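Local coordinates for superoxide dismutase [Cu-Zn] (Bacteroidetes bacterium GWA2_30_7, PDB 7B4O) that catalyses the dismutation of superoxide to dioxygen and hydrogen peroxide, here held in a form with zinc at both the copper and the zinc positions, at the zinc ion site and the interface of chains A and B. Sequence-based numbering; all coordinates share one arbitrary frame. Chains: chain A/B, Superoxide dismutase [Cu-Zn].

Contact 1: the zinc ion site. Residues chain A 69, 77-78, 86, 89, 130, 136-137. With ZN (zinc ion), chain C.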
loop_
_atom_site.group_PDB
_atom_site.type_symbol
_atom_site.label_atom_id
_atom_site.label_comp_id
_atom_site.label_asym_id
_atom_site.label_seq_id
_atom_site.Cartn_x
_atom_site.Cartn_y
_atom_site.Cartn_z
ATOM N N HIS A 69 -1.461 5.997 15.557
ATOM C CA HIS A 69 -0.353 5.016 15.572
ATOM C C HIS A 69 -0.924 3.599 15.568
ATOM O O HIS A 69 -1.956 3.353 16.225
ATOM C CB HIS A 69 0.609 5.274 16.732
ATOM C CG HIS A 69 1.373 6.525 16.521
ATOM N ND1 HIS A 69 2.452 6.888 17.297
ATOM C CD2 HIS A 69 1.256 7.464 15.540
ATOM C CE1 HIS A 69 2.956 8.011 16.820
ATOM N NE2 HIS A 69 2.232 8.394 15.748
ATOM N N HIS A 77 2.811 5.573 23.780
ATOM C CA HIS A 77 3.802 5.969 22.753
ATOM C C HIS A 77 5.200 5.932 23.368
ATOM O O HIS A 77 5.369 6.416 24.507
ATOM C CB HIS A 77 3.490 7.356 22.221
ATOM C CG HIS A 77 4.449 7.787 21.167
ATOM N ND1 HIS A 77 4.453 7.255 19.883
ATOM C CD2 HIS A 77 5.502 8.633 21.230
ATOM C CE1 HIS A 77 5.441 7.804 19.204
ATOM N NE2 HIS A 77 6.093 8.648 19.996
ATOM N N GLY A 78 6.190 5.445 22.630
ATOM C CA GLY A 78 7.589 5.494 23.079
ATOM C C GLY A 78 8.569 5.353 21.942
ATOM O O GLY A 78 8.174 5.557 20.774
ATOM N N HIS A 86 4.078 1.727 21.068
ATOM C CA HIS A 86 3.157 1.239 20.024
ATOM C C HIS A 86 3.955 0.332 19.088
ATOM O O HIS A 86 5.158 0.586 18.900
ATOM C CB HIS A 86 2.593 2.426 19.230
ATOM C CG HIS A 86 1.852 3.414 20.057
ATOM N ND1 HIS A 86 1.870 4.762 19.804
ATOM C CD2 HIS A 86 1.068 3.247 21.144
ATOM C CE1 HIS A 86 1.095 5.368 20.683
ATOM N NE2 HIS A 86 0.607 4.471 21.510
ATOM N N ASP A 89 5.803 2.417 16.570
ATOM C CA ASP A 89 6.791 3.429 17.021
ATOM C C ASP A 89 8.188 3.081 16.521
ATOM O O ASP A 89 8.955 2.440 17.247
ATOM C CB ASP A 89 6.743 3.599 18.541
ATOM C CG ASP A 89 5.469 4.268 19.009
ATOM O OD1 ASP A 89 4.734 4.845 18.146
ATOM O OD2 ASP A 89 5.210 4.210 20.233
ATOM N N ASP A 130 9.986 13.089 16.412
ATOM C CA ASP A 130 9.230 12.370 17.458
ATOM C C ASP A 130 10.039 12.492 18.748
ATOM O O ASP A 130 11.184 12.006 18.757
ATOM C CB ASP A 130 9.020 10.923 17.021
ATOM C CG ASP A 130 8.299 10.016 18.007
ATOM O OD1 ASP A 130 8.134 10.401 19.186
ATOM O OD2 ASP A 130 7.923 8.919 17.591
ATOM N N PRO A 136 -0.264 11.241 22.798
ATOM C CA PRO A 136 -0.033 9.861 22.363
ATOM C C PRO A 136 0.808 9.657 21.087
ATOM O O PRO A 136 0.894 8.527 20.625
ATOM C CB PRO A 136 -1.470 9.411 22.080
ATOM C CG PRO A 136 -2.116 10.643 21.476
ATOM C CD PRO A 136 -1.457 11.816 22.171
ATOM N N THR A 137 1.403 10.717 20.540
ATOM C CA THR A 137 2.049 10.683 19.195
ATOM C C THR A 137 3.517 11.128 19.186
ATOM O O THR A 137 4.091 11.022 18.100
ATOM C CB THR A 137 1.264 11.538 18.189
ATOM O OG1 THR A 137 1.556 12.911 18.453
ATOM C CG2 THR A 137 -0.229 11.327 18.268
HETATM ZN ZN ZN C . 3.290 5.868 18.892
#

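Contact 2: the interface of chains A and B. Residues chain A 10, 119-120, 148-151; chain B 56, 119-120, 148-151.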
loop_
_atom_site.group_PDB
_atom_site.type_symbol
_atom_site.label_atom_id
_atom_site.label_comp_id
_atom_site.label_asym_id
_atom_site.label_seq_id
_atom_site.Cartn_x
_atom_site.Cartn_y
_atom_site.Cartn_z
ATOM N N VAL A 10 7.183 -4.321 1.720
ATOM C CA VAL A 10 7.712 -3.163 0.966
ATOM C C VAL A 10 6.703 -2.032 1.094
ATOM O O VAL A 10 5.504 -2.272 0.955
ATOM C CB VAL A 10 7.979 -3.531 -0.503
ATOM C CG1 VAL A 10 8.508 -2.321 -1.261
ATOM C CG2 VAL A 10 8.939 -4.701 -0.627
ATOM N N ILE A 119 1.180 -5.665 7.677
ATOM C CA ILE A 119 0.744 -5.712 6.252
ATOM C C ILE A 119 -0.581 -4.959 6.124
ATOM O O ILE A 119 -1.526 -5.238 6.870
ATOM C CB ILE A 119 0.627 -7.157 5.741
ATOM C CG1 ILE A 119 1.946 -7.923 5.843
ATOM C CG2 ILE A 119 0.071 -7.168 4.331
ATOM C CD1 ILE A 119 3.108 -7.313 5.123
ATOM N N GLY A 120 -0.642 -4.028 5.176
ATOM C CA GLY A 120 -1.846 -3.225 4.900
ATOM C C GLY A 120 -1.971 -2.033 5.831
ATOM O O GLY A 120 -2.969 -1.305 5.718
ATOM N N VAL A 148 1.527 2.642 1.875
ATOM C CA VAL A 148 0.902 1.405 2.395
ATOM C C VAL A 148 1.920 0.272 2.327
ATOM O O VAL A 148 2.630 0.129 1.337
ATOM C CB VAL A 148 -0.406 1.082 1.659
ATOM C CG1 VAL A 148 -1.020 -0.227 2.156
ATOM C CG2 VAL A 148 -1.393 2.230 1.796
ATOM N N ILE A 149 1.988 -0.509 3.391
ATOM C CA ILE A 149 2.945 -1.635 3.526
ATOM C C ILE A 149 2.363 -2.869 2.840
ATOM O O ILE A 149 1.281 -3.347 3.242
ATOM C CB ILE A 149 3.255 -1.887 5.007
ATOM C CG1 ILE A 149 3.794 -0.630 5.681
ATOM C CG2 ILE A 149 4.207 -3.068 5.160
ATOM C CD1 ILE A 149 3.829 -0.709 7.203
ATOM N N GLY A 150 3.069 -3.361 1.825
ATOM C CA GLY A 150 2.623 -4.506 1.029
ATOM C C GLY A 150 3.502 -5.726 1.199
ATOM O O GLY A 150 4.631 -5.616 1.717
ATOM N N ILE A 151 2.997 -6.847 0.696
ATOM C CA ILE A 151 3.707 -8.154 0.716
ATOM C C ILE A 151 4.758 -8.155 -0.394
ATOM O O ILE A 151 4.384 -7.948 -1.561
ATOM C CB ILE A 151 2.680 -9.287 0.566
ATOM C CG1 ILE A 151 1.745 -9.321 1.775
ATOM C CG2 ILE A 151 3.366 -10.620 0.338
ATOM C CD1 ILE A 151 0.537 -10.194 1.592
ATOM N N GLY B 56 2.544 -6.678 -3.121
ATOM C CA GLY B 56 2.330 -5.258 -2.786
ATOM C C GLY B 56 3.645 -4.512 -2.825
ATOM O O GLY B 56 4.045 -3.919 -1.817
ATOM N N ILE B 119 -5.498 -7.848 1.125
ATOM C CA ILE B 119 -4.759 -6.831 1.918
ATOM C C ILE B 119 -3.255 -7.033 1.702
ATOM O O ILE B 119 -2.750 -8.159 1.890
ATOM C CB ILE B 119 -5.136 -6.888 3.405
ATOM C CG1 ILE B 119 -6.637 -6.661 3.627
ATOM C CG2 ILE B 119 -4.273 -5.912 4.193
ATOM C CD1 ILE B 119 -7.148 -5.330 3.132
ATOM N N GLY B 120 -2.554 -5.956 1.357
ATOM C CA GLY B 120 -1.101 -5.978 1.133
ATOM C C GLY B 120 -0.741 -6.460 -0.266
ATOM O O GLY B 120 0.447 -6.566 -0.542
ATOM N N VAL B 148 -0.731 -0.195 -3.451
ATOM C CA VAL B 148 -0.845 -1.299 -2.467
ATOM C C VAL B 148 -2.183 -1.158 -1.743
ATOM O O VAL B 148 -2.580 -0.034 -1.384
ATOM C CB VAL B 148 0.356 -1.315 -1.509
ATOM C CG1 VAL B 148 0.194 -2.384 -0.440
ATOM C CG2 VAL B 148 1.646 -1.540 -2.288
ATOM N N ILE B 149 -2.864 -2.282 -1.562
ATOM C CA ILE B 149 -4.207 -2.333 -0.933
ATOM C C ILE B 149 -4.025 -2.336 0.585
ATOM O O ILE B 149 -3.412 -3.289 1.128
ATOM C CB ILE B 149 -4.984 -3.558 -1.430
ATOM C CG1 ILE B 149 -5.097 -3.528 -2.958
ATOM C CG2 ILE B 149 -6.340 -3.656 -0.758
ATOM C CD1 ILE B 149 -5.594 -4.821 -3.571
ATOM N N GLY B 150 -4.560 -1.312 1.239
ATOM C CA GLY B 150 -4.413 -1.141 2.688
ATOM C C GLY B 150 -5.731 -1.278 3.410
ATOM O O GLY B 150 -6.812 -1.234 2.779
ATOM N N ILE B 151 -5.627 -1.436 4.721
ATOM C CA ILE B 151 -6.783 -1.550 5.645
ATOM C C ILE B 151 -7.394 -0.163 5.852
ATOM O O ILE B 151 -6.664 0.763 6.267
ATOM C CB ILE B 151 -6.313 -2.201 6.952
ATOM C CG1 ILE B 151 -5.832 -3.629 6.709
ATOM C CG2 ILE B 151 -7.408 -2.147 8.011
ATOM C CD1 ILE B 151 -5.049 -4.204 7.862
#

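Contact 1: the zinc ion site
A:Asp89 OD2, the carboxylate oxygen that does not make the short metal bond, is gripped by two backbone N-H groups. A:Gly78 N donates to A:Asp89 OD2 at 2.9 Å along a nearly straight line, and the N-H of A:His86 adds a second bond. The two come from opposite faces, each out of the carboxylate plane, and clamp OD2 between them, so the group is fixed against rotation while A:Asp89 OD1 binds ZN at 1.9 Å. This is the classic zinc site of the Cu,Zn superoxide dismutases, three histidines and one aspartate in a near-tetrahedral shell. All three imidazoles bind through ND1, the ring nitrogen nearer the backbone, with A:His86 ND1 at 2.0 Å from ZN. The widest angle, 123°, opens between A:His86 and A:His77, and the narrowest, 97°, lies between A:Asp89 and A:His77. Torsions sort the ligands: A:His69, A:His86 and A:Asp89 keep CG beside the backbone N, whereas A:His77 swings CG anti to it (chi1 -179°). The A:His77 ring has the carbonyl carbon of A:Thr137 3.6 Å above its plane, over its centre, and A:Asp130 at its edge. Around A:His86, the CA of A:His77 lies over the rim of the ring and A:Pro136 O approaches its edge, in plane. A:His69 is the bridging histidine of the family, also a ligand of the neighbouring metal position, which holds zinc here instead of copper. In the second shell, A:Asp130 probably polarises A:His77 and strengthens its donation to the metal: A:His77 NE2 gives a hydrogen bond, nearly in the ring plane, to the syn lone pair of A:Asp130 OD1 at 2.8 Å.

Contact 2: the interface of chains A and B
Two twin backbone hydrogen bonds form the first shell of this two-fold patch, probably part of a dimer contact of the eukaryotic Cu,Zn superoxide dismutase type. A:Ile151 N donates to B:Gly120 O at 2.8 Å, almost straight, and B:Ile151 N does the same to A:Gly120 O. Each donor meets its carbonyl in plane, on a lone pair, so main chain recognises main chain. A further bond runs from B:Gly56 N to A:Ile151 O at 2.7 Å; it also uses an in-plane lone pair but is strongly bent at hydrogen, 122°, and the symmetry implies the same bond with the chains exchanged. A:Ile151 thus engages chain B through both its amide and its carbonyl. To one side of the twin bonds, near the axis, A:Val148 and B:Val148 meet, sliding past each other in opposite directions. Their methyls A:Val148 CG1 and B:Val148 CG1, anti to the backbone N (chi1 178° in A:Val148), come within 3.6 Å. The same methyl presses on the partner's bare glycine backbone, A:Val148 CG1 lying 3.6 Å from B:Gly150 CA. On the other side, A:Ile119 and B:Ile119 reach across by the CG2 branch, which stands anti to the backbone N: A:Ile119 CG2 rests 3.6 Å from B:Gly120 CA. The acceptor carbonyls are presented by A:Gly120 and B:Gly120 with a positive phi (83° in A:Gly120), a turn that glycine adopts readily, while A:Val148 and A:Ile151 belong to strand 143-151. A:Ile151 also borders the acceptor that its own amide binds, with A:Ile151 CB 3.7 Å from B:Gly120 O. On the opposite subunit, the tip B:Ile151 CD1 lies 3.8 Å from A:Ile119 O.

The centres of the C-alpha atoms of contact 1 and contact 2 lie about 21 Å apart, and the two share no residue. Contact 1 is built within one chain, largely from loop residues and the start of strand 89-95, whereas contact 2 joins two chains through the end of strand 143-151 and the loop residues 119-120. A covalent tie runs near the interface: B:Cys146, in strand 143-148 of chain B, is disulfide-bonded to B:Cys58, close in sequence to the B:Gly56 that crosses the dimer boundary. Metal binding and dimer assembly are thus spatially separate, although metal-ordered loops could plausibly support the dimer indirectly.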